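Local coordinates for uncharacterized conserved protein (Vibrio parahaemolyticus, PDB 3MUQ) that is of unknown function but has a periplasmic-binding-protein-like domain, and so probably binds a small ligand outside the cytoplasm, at residues A116-R121 and G133-T138; K129-F134 and G145-V150; Q152-T157 and T168-G173. All coordinates share one frame; numbering follows the deposited sequence.

Interaction 1 (A116-R121 and G133-T138); sequences ATFISR and GFWAQT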
loop_
_atom_site.group_PDB
_atom_site.type_symbol
_atom_site.label_atom_id
_atom_site.label_comp_id
_atom_site.label_asym_id
_atom_site.label_seq_id
_atom_site.Cartn_x
_atom_site.Cartn_y
_atom_site.Cartn_z
ATOM N N ALA A 116 -17.701 -29.448 10.615
ATOM C CA ALA A 116 -16.448 -29.115 11.284
ATOM C C ALA A 116 -16.590 -27.789 12.023
ATOM O O ALA A 116 -17.497 -27.006 11.755
ATOM C CB ALA A 116 -15.326 -29.013 10.262
ATOM N N THR A 117 -15.694 -27.521 12.956
ATOM C CA THR A 117 -15.758 -26.259 13.673
ATOM C C THR A 117 -15.218 -25.112 12.801
ATOM O O THR A 117 -14.153 -25.230 12.188
ATOM C CB THR A 117 -15.032 -26.354 15.035
ATOM O OG1 THR A 117 -15.761 -27.250 15.887
ATOM C CG2 THR A 117 -14.945 -24.982 15.712
ATOM N N PHE A 118 -15.978 -24.016 12.722
ATOM C CA PHE A 118 -15.570 -22.849 11.934
ATOM C C PHE A 118 -15.817 -21.567 12.709
ATOM O O PHE A 118 -16.929 -21.306 13.166
ATOM C CB PHE A 118 -16.319 -22.788 10.598
ATOM C CG PHE A 118 -15.813 -21.719 9.684
ATOM C CD1 PHE A 118 -14.862 -22.013 8.712
ATOM C CD2 PHE A 118 -16.262 -20.408 9.817
ATOM C CE1 PHE A 118 -14.382 -21.022 7.888
ATOM C CE2 PHE A 118 -15.781 -19.415 8.996
ATOM C CZ PHE A 118 -14.843 -19.719 8.029
ATOM N N ILE A 119 -14.773 -20.771 12.876
ATOM C CA ILE A 119 -14.897 -19.549 13.654
ATOM C C ILE A 119 -15.019 -18.356 12.713
ATOM O O ILE A 119 -14.128 -18.108 11.897
ATOM C CB ILE A 119 -13.673 -19.330 14.570
ATOM C CG1 ILE A 119 -13.303 -20.633 15.311
ATOM C CG2 ILE A 119 -13.932 -18.150 15.531
ATOM C CD1 ILE A 119 -14.463 -21.281 16.061
ATOM N N SER A 120 -16.118 -17.618 12.826
ATOM C CA SER A 120 -16.280 -16.390 12.060
ATOM C C SER A 120 -16.057 -15.185 12.976
ATOM O O SER A 120 -16.414 -15.215 14.154
ATOM C CB SER A 120 -17.671 -16.323 11.435
ATOM O OG SER A 120 -17.934 -15.004 10.985
ATOM N N ARG A 121 -15.459 -14.130 12.436
ATOM C CA ARG A 121 -15.313 -12.880 13.167
ATOM C C ARG A 121 -16.686 -12.310 13.555
ATOM O O ARG A 121 -16.841 -11.761 14.644
ATOM C CB ARG A 121 -14.519 -11.880 12.329
ATOM C CG ARG A 121 -13.069 -12.302 12.142
ATOM C CD ARG A 121 -12.273 -11.257 11.393
ATOM N NE ARG A 121 -12.393 -9.925 11.982
ATOM C CZ ARG A 121 -11.637 -8.892 11.611
ATOM N NH1 ARG A 121 -10.696 -9.061 10.683
ATOM N NH2 ARG A 121 -11.802 -7.702 12.172
ATOM N N GLY A 133 -19.457 -13.488 1.751
ATOM C CA GLY A 133 -19.568 -13.570 0.310
ATOM C C GLY A 133 -19.349 -14.986 -0.183
ATOM O O GLY A 133 -20.057 -15.458 -1.067
ATOM N N PHE A 134 -18.361 -15.672 0.379
ATOM C CA PHE A 134 -18.087 -17.034 -0.044
ATOM C C PHE A 134 -19.247 -17.943 0.327
ATOM O O PHE A 134 -19.670 -18.762 -0.477
ATOM C CB PHE A 134 -16.787 -17.557 0.559
ATOM C CG PHE A 134 -15.554 -16.891 0.024
ATOM C CD1 PHE A 134 -15.511 -16.425 -1.281
ATOM C CD2 PHE A 134 -14.427 -16.746 0.820
ATOM C CE1 PHE A 134 -14.375 -15.820 -1.779
ATOM C CE2 PHE A 134 -13.285 -16.134 0.331
ATOM C CZ PHE A 134 -13.257 -15.673 -0.974
ATOM N N TRP A 135 -19.771 -17.801 1.541
ATOM C CA TRP A 135 -20.939 -18.589 1.913
ATOM C C TRP A 135 -22.056 -18.341 0.911
ATOM O O TRP A 135 -22.687 -19.283 0.446
ATOM C CB TRP A 135 -21.425 -18.300 3.343
ATOM C CG TRP A 135 -20.515 -18.835 4.425
ATOM C CD1 TRP A 135 -19.895 -18.113 5.395
ATOM C CD2 TRP A 135 -20.106 -20.198 4.625
ATOM N NE1 TRP A 135 -19.125 -18.927 6.194
ATOM C CE2 TRP A 135 -19.242 -20.216 5.746
ATOM C CE3 TRP A 135 -20.384 -21.401 3.967
ATOM C CZ2 TRP A 135 -18.656 -21.385 6.222
ATOM C CZ3 TRP A 135 -19.811 -22.563 4.446
ATOM C CH2 TRP A 135 -18.949 -22.549 5.556
ATOM N N ALA A 136 -22.295 -17.078 0.573
ATOM C CA ALA A 136 -23.357 -16.751 -0.384
ATOM C C ALA A 136 -23.115 -17.446 -1.726
ATOM O O ALA A 136 -24.037 -18.000 -2.314
ATOM C CB ALA A 136 -23.493 -15.244 -0.568
ATOM N N GLN A 137 -21.871 -17.441 -2.193
ATOM C CA GLN A 137 -21.538 -18.118 -3.445
ATOM C C GLN A 137 -21.725 -19.630 -3.387
ATOM O O GLN A 137 -22.043 -20.248 -4.397
ATOM C CB GLN A 137 -20.112 -17.805 -3.870
ATOM C CG GLN A 137 -19.920 -16.374 -4.331
ATOM C CD GLN A 137 -18.463 -16.028 -4.509
ATOM O OE1 GLN A 137 -17.761 -16.648 -5.311
ATOM N NE2 GLN A 137 -17.989 -15.039 -3.750
ATOM N N THR A 138 -21.510 -20.230 -2.218
ATOM C CA THR A 138 -21.687 -21.676 -2.081
ATOM C C THR A 138 -23.161 -22.013 -1.987
ATOM O O THR A 138 -23.544 -23.174 -2.102
ATOM C CB THR A 138 -20.971 -22.253 -0.841
ATOM O OG1 THR A 138 -21.572 -21.741 0.362
ATOM C CG2 THR A 138 -19.476 -21.926 -0.880
#
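Trp135 turns the edge of its indole toward the flat face of Phe118, an edge-to-face (T-shaped) pair that carries the whole contact. The Phe118 ring and the six-membered ring of the Trp135 indole have centroids 5.7 Å apart and planes at 78°. Within that geometry Trp135 CZ2 stands over the middle of the Phe118 ring, 4.3 Å above its plane, so weakly positive C-H hydrogens meet the electron-rich face. The nearest atoms of the pair, Phe118 CE2 and Trp135 NE1, are 4.4 Å apart. Phe118 leaves its strand with CG anti to the backbone N (chi1 -173°), which carries the ring out from the sheet toward the helix. Both rings are buried: Ile111 of helix 104-113 packs on Phe118, and Phe108 of the same helix meets Trp135. Tryptophan suits this place because it is long enough to bridge from helix to strand and still brings a polar group, and its NE1 is satisfied by Glu131 OE2 one turn back. Three residues on, Thr138 OG1 donates to Trp135 O over 2.7 Å. The other side of the helix is looser. Ala136, small and exposed, takes no part in the contact, and the partly exposed Gln137 reaches back to Gly133 O through NE2 in a weak bond of 3.4 Å. The aromatic pair joins the first strand and the helix of a beta-alpha-beta crossover, in which helix 126-138 links the parallel strands 118-120 and 147-149.

Interaction 2 (K129-F134 and G145-V150); sequences KKEMGF and GGYRSV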
loop_
_atom_site.group_PDB
_atom_site.type_symbol
_atom_site.label_atom_id
_atom_site.label_comp_id
_atom_site.label_asym_id
_atom_site.label_seq_id
_atom_site.Cartn_x
_atom_site.Cartn_y
_atom_site.Cartn_z
ATOM N N LYS A 129 -17.143 -9.615 5.916
ATOM C CA LYS A 129 -17.922 -9.496 4.681
ATOM C C LYS A 129 -17.426 -10.467 3.618
ATOM O O LYS A 129 -18.211 -11.098 2.907
ATOM C CB LYS A 129 -17.827 -8.082 4.098
ATOM C CG LYS A 129 -18.251 -6.981 5.025
ATOM C CD LYS A 129 -19.730 -6.963 5.238
ATOM C CE LYS A 129 -20.155 -5.600 5.758
ATOM N NZ LYS A 129 -21.614 -5.597 6.014
ATOM N N LYS A 130 -16.113 -10.566 3.486
ATOM C CA LYS A 130 -15.562 -11.482 2.510
ATOM C C LYS A 130 -15.914 -12.944 2.826
ATOM O O LYS A 130 -16.190 -13.735 1.923
ATOM C CB LYS A 130 -14.052 -11.318 2.395
ATOM C CG LYS A 130 -13.458 -12.338 1.443
ATOM C CD LYS A 130 -12.142 -11.888 0.868
ATOM C CE LYS A 130 -11.801 -12.679 -0.391
ATOM N NZ LYS A 130 -12.424 -12.112 -1.619
ATOM N N GLU A 131 -15.894 -13.310 4.103
ATOM C CA GLU A 131 -16.268 -14.666 4.473
ATOM C C GLU A 131 -17.719 -14.921 4.068
ATOM O O GLU A 131 -18.047 -15.974 3.507
ATOM C CB GLU A 131 -16.099 -14.891 5.971
ATOM C CG GLU A 131 -16.660 -16.227 6.436
ATOM C CD GLU A 131 -17.328 -16.119 7.781
ATOM O OE1 GLU A 131 -17.032 -15.138 8.498
ATOM O OE2 GLU A 131 -18.165 -16.991 8.110
HETATM N N MSE A 132 -18.581 -13.946 4.348
HETATM C CA MSE A 132 -20.010 -14.057 4.035
HETATM C C MSE A 132 -20.290 -14.149 2.541
HETATM O O MSE A 132 -21.240 -14.811 2.115
HETATM C CB MSE A 132 -20.792 -12.911 4.669
HETATM C CG MSE A 132 -20.603 -12.823 6.188
HETATM SE SE MSE A 132 -20.993 -14.496 7.168
HETATM C CE MSE A 132 -19.736 -15.679 6.379
ATOM N N GLY A 133 -19.457 -13.488 1.751
ATOM C CA GLY A 133 -19.568 -13.570 0.310
ATOM C C GLY A 133 -19.349 -14.986 -0.183
ATOM O O GLY A 133 -20.057 -15.458 -1.067
ATOM N N PHE A 134 -18.361 -15.672 0.379
ATOM C CA PHE A 134 -18.087 -17.034 -0.044
ATOM C C PHE A 134 -19.247 -17.943 0.327
ATOM O O PHE A 134 -19.670 -18.762 -0.477
ATOM C CB PHE A 134 -16.787 -17.557 0.559
ATOM C CG PHE A 134 -15.554 -16.891 0.024
ATOM C CD1 PHE A 134 -15.511 -16.425 -1.281
ATOM C CD2 PHE A 134 -14.427 -16.746 0.820
ATOM C CE1 PHE A 134 -14.375 -15.820 -1.779
ATOM C CE2 PHE A 134 -13.285 -16.134 0.331
ATOM C CZ PHE A 134 -13.257 -15.673 -0.974
ATOM N N GLY A 145 -24.089 -26.686 12.992
ATOM C CA GLY A 145 -23.690 -26.726 14.388
ATOM C C GLY A 145 -22.289 -26.191 14.637
ATOM O O GLY A 145 -22.086 -25.365 15.533
ATOM N N GLY A 146 -21.315 -26.654 13.855
ATOM C CA GLY A 146 -19.935 -26.234 14.075
ATOM C C GLY A 146 -19.641 -24.747 13.904
ATOM O O GLY A 146 -18.585 -24.261 14.330
ATOM N N TYR A 147 -20.577 -24.013 13.306
ATOM C CA TYR A 147 -20.343 -22.620 12.950
ATOM C C TYR A 147 -20.482 -21.674 14.134
ATOM O O TYR A 147 -21.541 -21.603 14.747
ATOM C CB TYR A 147 -21.277 -22.186 11.822
ATOM C CG TYR A 147 -20.980 -20.800 11.274
ATOM C CD1 TYR A 147 -19.973 -20.599 10.336
ATOM C CD2 TYR A 147 -21.714 -19.698 11.686
ATOM C CE1 TYR A 147 -19.699 -19.331 9.832
ATOM C CE2 TYR A 147 -21.441 -18.431 11.189
ATOM C CZ TYR A 147 -20.441 -18.252 10.263
ATOM O OH TYR A 147 -20.188 -16.981 9.764
ATOM N N ARG A 148 -19.409 -20.943 14.442
ATOM C CA ARG A 148 -19.406 -20.032 15.587
ATOM C C ARG A 148 -18.978 -18.612 15.211
ATOM O O ARG A 148 -17.850 -18.387 14.780
ATOM C CB ARG A 148 -18.499 -20.577 16.689
ATOM C CG ARG A 148 -19.009 -21.866 17.293
ATOM C CD ARG A 148 -18.082 -22.364 18.374
ATOM N NE ARG A 148 -18.255 -21.659 19.642
ATOM C CZ ARG A 148 -18.888 -22.167 20.694
ATOM N NH1 ARG A 148 -19.413 -23.382 20.627
ATOM N NH2 ARG A 148 -18.995 -21.465 21.814
ATOM N N SER A 149 -19.888 -17.669 15.404
ATOM C CA SER A 149 -19.690 -16.265 15.076
ATOM C C SER A 149 -19.409 -15.518 16.378
ATOM O O SER A 149 -20.332 -15.206 17.127
ATOM C CB SER A 149 -20.962 -15.727 14.403
ATOM O OG SER A 149 -20.780 -14.418 13.890
ATOM N N VAL A 150 -18.135 -15.243 16.651
ATOM C CA VAL A 150 -17.717 -14.804 17.980
ATOM C C VAL A 150 -17.855 -13.307 18.239
ATOM O O VAL A 150 -17.870 -12.881 19.392
ATOM C CB VAL A 150 -16.262 -15.232 18.309
ATOM C CG1 VAL A 150 -16.183 -16.734 18.517
ATOM C CG2 VAL A 150 -15.276 -14.751 17.218
#
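Tyr147 OH donates a short hydrogen bond of 2.6 Å to Glu131 OE2, the one polar link between these two segments. The hydroxyl meets the oxygen on its syn side, 17° out of the carboxylate plane. Seen from the tyrosine, OE2 lies at the edge of the ring and in its plane, where a phenol hydrogen is normally directed; the carboxylate itself is turned 45° from the ring. Both chains are extended at the base, with CG anti to the backbone N (chi1 172° in Glu131), and they come from opposite directions to meet between helix and strand. The buried carboxylate has further donors. OE2 also receives the indole N-H of Trp135, while OE1 is hydrogen-bonded to Ser120 OG, a set that would probably stabilise the negative charge. In the beta-alpha-beta unit this makes Glu131 a polar junction, since Ser120 lies on the strand before helix 126-138 and Tyr147 on the parallel strand after it. Van der Waals contact is slighter. Met132, a selenomethionine here, bends at chi2 and chi3, which curls its flexible tip back so that SE and CE each touch the hydroxyl oxygen, Tyr147 OH, at 3.7 Å. Tyrosine suits such a place because its ring can be packed while its hydroxyl is bonded: Phe144 meets the ring edge-to-face, and Pro142 also touches this side chain.

Interaction 3 (Q152-T157 and T168-G173); sequences QGMGPT and TMSDRG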
loop_
_atom_site.group_PDB
_atom_site.type_symbol
_atom_site.label_atom_id
_atom_site.label_comp_id
_atom_site.label_asym_id
_atom_site.label_seq_id
_atom_site.Cartn_x
_atom_site.Cartn_y
_atom_site.Cartn_z
ATOM N N GLN A 152 -15.610 -10.762 17.187
ATOM C CA GLN A 152 -14.298 -10.322 17.661
ATOM C C GLN A 152 -13.364 -10.046 16.475
ATOM O O GLN A 152 -13.684 -10.364 15.338
ATOM C CB GLN A 152 -13.663 -11.400 18.569
ATOM C CG GLN A 152 -14.412 -11.703 19.875
ATOM C CD GLN A 152 -14.429 -10.532 20.854
ATOM O OE1 GLN A 152 -13.635 -9.598 20.738
ATOM N NE2 GLN A 152 -15.336 -10.584 21.829
ATOM N N GLY A 153 -12.204 -9.463 16.746
ATOM C CA GLY A 153 -11.237 -9.196 15.699
ATOM C C GLY A 153 -10.530 -10.440 15.179
ATOM O O GLY A 153 -10.816 -11.571 15.589
HETATM N N MSE A 154 -9.597 -10.224 14.261
HETATM C CA MSE A 154 -8.895 -11.323 13.603
HETATM C C MSE A 154 -8.066 -12.156 14.598
HETATM O O MSE A 154 -8.121 -13.386 14.593
HETATM C CB MSE A 154 -7.997 -10.772 12.482
HETATM C CG MSE A 154 -7.476 -11.827 11.518
HETATM SE SE MSE A 154 -8.947 -12.621 10.524
HETATM C CE MSE A 154 -9.029 -14.380 11.375
ATOM N N GLY A 155 -7.282 -11.479 15.434
ATOM C CA GLY A 155 -6.446 -12.161 16.414
ATOM C C GLY A 155 -7.237 -13.056 17.368
ATOM O O GLY A 155 -6.954 -14.240 17.493
ATOM N N PRO A 156 -8.230 -12.483 18.064
ATOM C CA PRO A 156 -9.072 -13.276 18.974
ATOM C C PRO A 156 -9.787 -14.413 18.234
ATOM O O PRO A 156 -9.952 -15.491 18.794
ATOM C CB PRO A 156 -10.084 -12.249 19.498
ATOM C CG PRO A 156 -9.280 -10.925 19.455
ATOM C CD PRO A 156 -8.504 -11.036 18.161
ATOM N N THR A 157 -10.205 -14.163 16.999
ATOM C CA THR A 157 -10.790 -15.205 16.154
ATOM C C THR A 157 -9.796 -16.350 15.948
ATOM O O THR A 157 -10.149 -17.508 16.141
ATOM C CB THR A 157 -11.286 -14.625 14.807
ATOM O OG1 THR A 157 -12.345 -13.703 15.074
ATOM C CG2 THR A 157 -11.815 -15.728 13.885
ATOM N N THR A 168 -10.722 -21.369 10.196
ATOM C CA THR A 168 -11.140 -19.988 9.968
ATOM C C THR A 168 -10.447 -19.434 8.710
ATOM O O THR A 168 -9.474 -20.018 8.206
ATOM C CB THR A 168 -10.858 -19.088 11.211
ATOM O OG1 THR A 168 -11.633 -17.886 11.126
ATOM C CG2 THR A 168 -9.382 -18.726 11.321
HETATM N N MSE A 169 -10.971 -18.327 8.192
HETATM C CA MSE A 169 -10.286 -17.582 7.136
HETATM C C MSE A 169 -9.602 -16.359 7.725
HETATM O O MSE A 169 -10.243 -15.541 8.392
HETATM C CB MSE A 169 -11.274 -17.124 6.067
HETATM C CG MSE A 169 -10.595 -16.447 4.882
HETATM SE SE MSE A 169 -11.905 -15.862 3.576
HETATM C CE MSE A 169 -12.490 -14.215 4.428
ATOM N N SER A 170 -8.307 -16.228 7.476
ATOM C CA SER A 170 -7.539 -15.114 8.033
ATOM C C SER A 170 -6.801 -14.356 6.954
ATOM O O SER A 170 -6.435 -14.939 5.934
ATOM C CB SER A 170 -6.495 -15.654 9.003
ATOM O OG SER A 170 -5.749 -14.606 9.592
ATOM N N ASP A 171 -6.546 -13.066 7.169
ATOM C CA ASP A 171 -5.595 -12.392 6.301
ATOM C C ASP A 171 -4.244 -12.998 6.648
ATOM O O ASP A 171 -4.017 -13.381 7.797
ATOM C CB ASP A 171 -5.569 -10.896 6.566
ATOM C CG ASP A 171 -5.059 -10.576 7.948
ATOM O OD1 ASP A 171 -5.876 -10.573 8.902
ATOM O OD2 ASP A 171 -3.840 -10.340 8.079
ATOM N N ARG A 172 -3.344 -13.107 5.677
ATOM C CA ARG A 172 -2.051 -13.725 5.959
ATOM C C ARG A 172 -1.247 -12.990 7.044
ATOM O O ARG A 172 -0.515 -13.608 7.821
ATOM C CB ARG A 172 -1.201 -13.856 4.690
ATOM C CG ARG A 172 -0.020 -14.840 4.865
ATOM C CD ARG A 172 0.867 -14.944 3.607
ATOM N NE ARG A 172 0.093 -15.202 2.392
ATOM C CZ ARG A 172 -0.087 -16.413 1.871
ATOM N NH1 ARG A 172 0.455 -17.467 2.464
ATOM N NH2 ARG A 172 -0.821 -16.571 0.774
ATOM N N GLY A 173 -1.357 -11.669 7.075
ATOM C CA GLY A 173 -0.620 -10.889 8.062
ATOM C C GLY A 173 -0.895 -11.279 9.510
ATOM O O GLY A 173 0.029 -11.435 10.324
#
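Met154, a selenomethionine here, lays its whole side chain along the strand at Met169, Ser170 and Asp171, and most of this buried contact is its van der Waals packing. CG sits anti to the backbone N (chi1 -166°) and the chain then bends at chi2 and chi3, which brings the tip over the strand. CE comes to rest 3.4 Å from Met169 O and 3.7 Å from Ser170 CB. Nearer the base, CG passes Asp171 OD1 at 3.3 Å as the two side chains slide past each other in opposite directions. A long, flexible, unbranched chain (a selenoether here, in place of methionine's thioether) suits this uneven surface of backbone and small polar groups. Further along the helix, Thr157 CG2 packs on Thr168 OG1 at 3.5 Å. Together these contacts lay the first turn of helix 154-163 against strand 168-171, which pairs antiparallel with strand 78-90 in the main mixed sheet of the periplasmic-binding-protein-like fold. The hydrogen bonds near the interface run within each segment or to outside partners. Gly153, the N-cap residue, offers its O to Thr157 OG1 (2.7 Å) and Thr157 N (3.0 Å), which approach from opposite faces of the carbonyl plane; this use of OG1 turns the methyl group toward Thr168. Thr168 OG1 in turn bonds Ile119 O, tying in the smaller sheet. Ser170 OG donates to Asp171 O over 2.8 Å. Asp171 is the N-cap of helix 172-178: its side chain caps a backbone N-H of the first turn and OD1 bonds Thr174 OG1, while Pro226 of the second subunit packs against it.

In the fold
Interactions 1 and 2 are nearly one site, their centres about 4 Å apart: both use helix 126-138, share Gly133 and Phe134, and reach neighbouring parallel strands, 118-120 and 147-149. Interaction 3 follows both in the chain, its centre about 13 Å from that of interaction 1 and about 12 Å from that of interaction 2. Helix 154-163 comes directly after strand 147-149 and leads to strand 168-171 of the main sheet. Met169 of that sheet packs on Phe134 of helix 126-138, and Arg121 O bonds Gln152 N ahead of helix 154-163, so residues of interaction 3 touch the beta-alpha-beta unit at two places. All three contacts lie within the PBP superfamily domain, and interaction 3 also touches the second subunit.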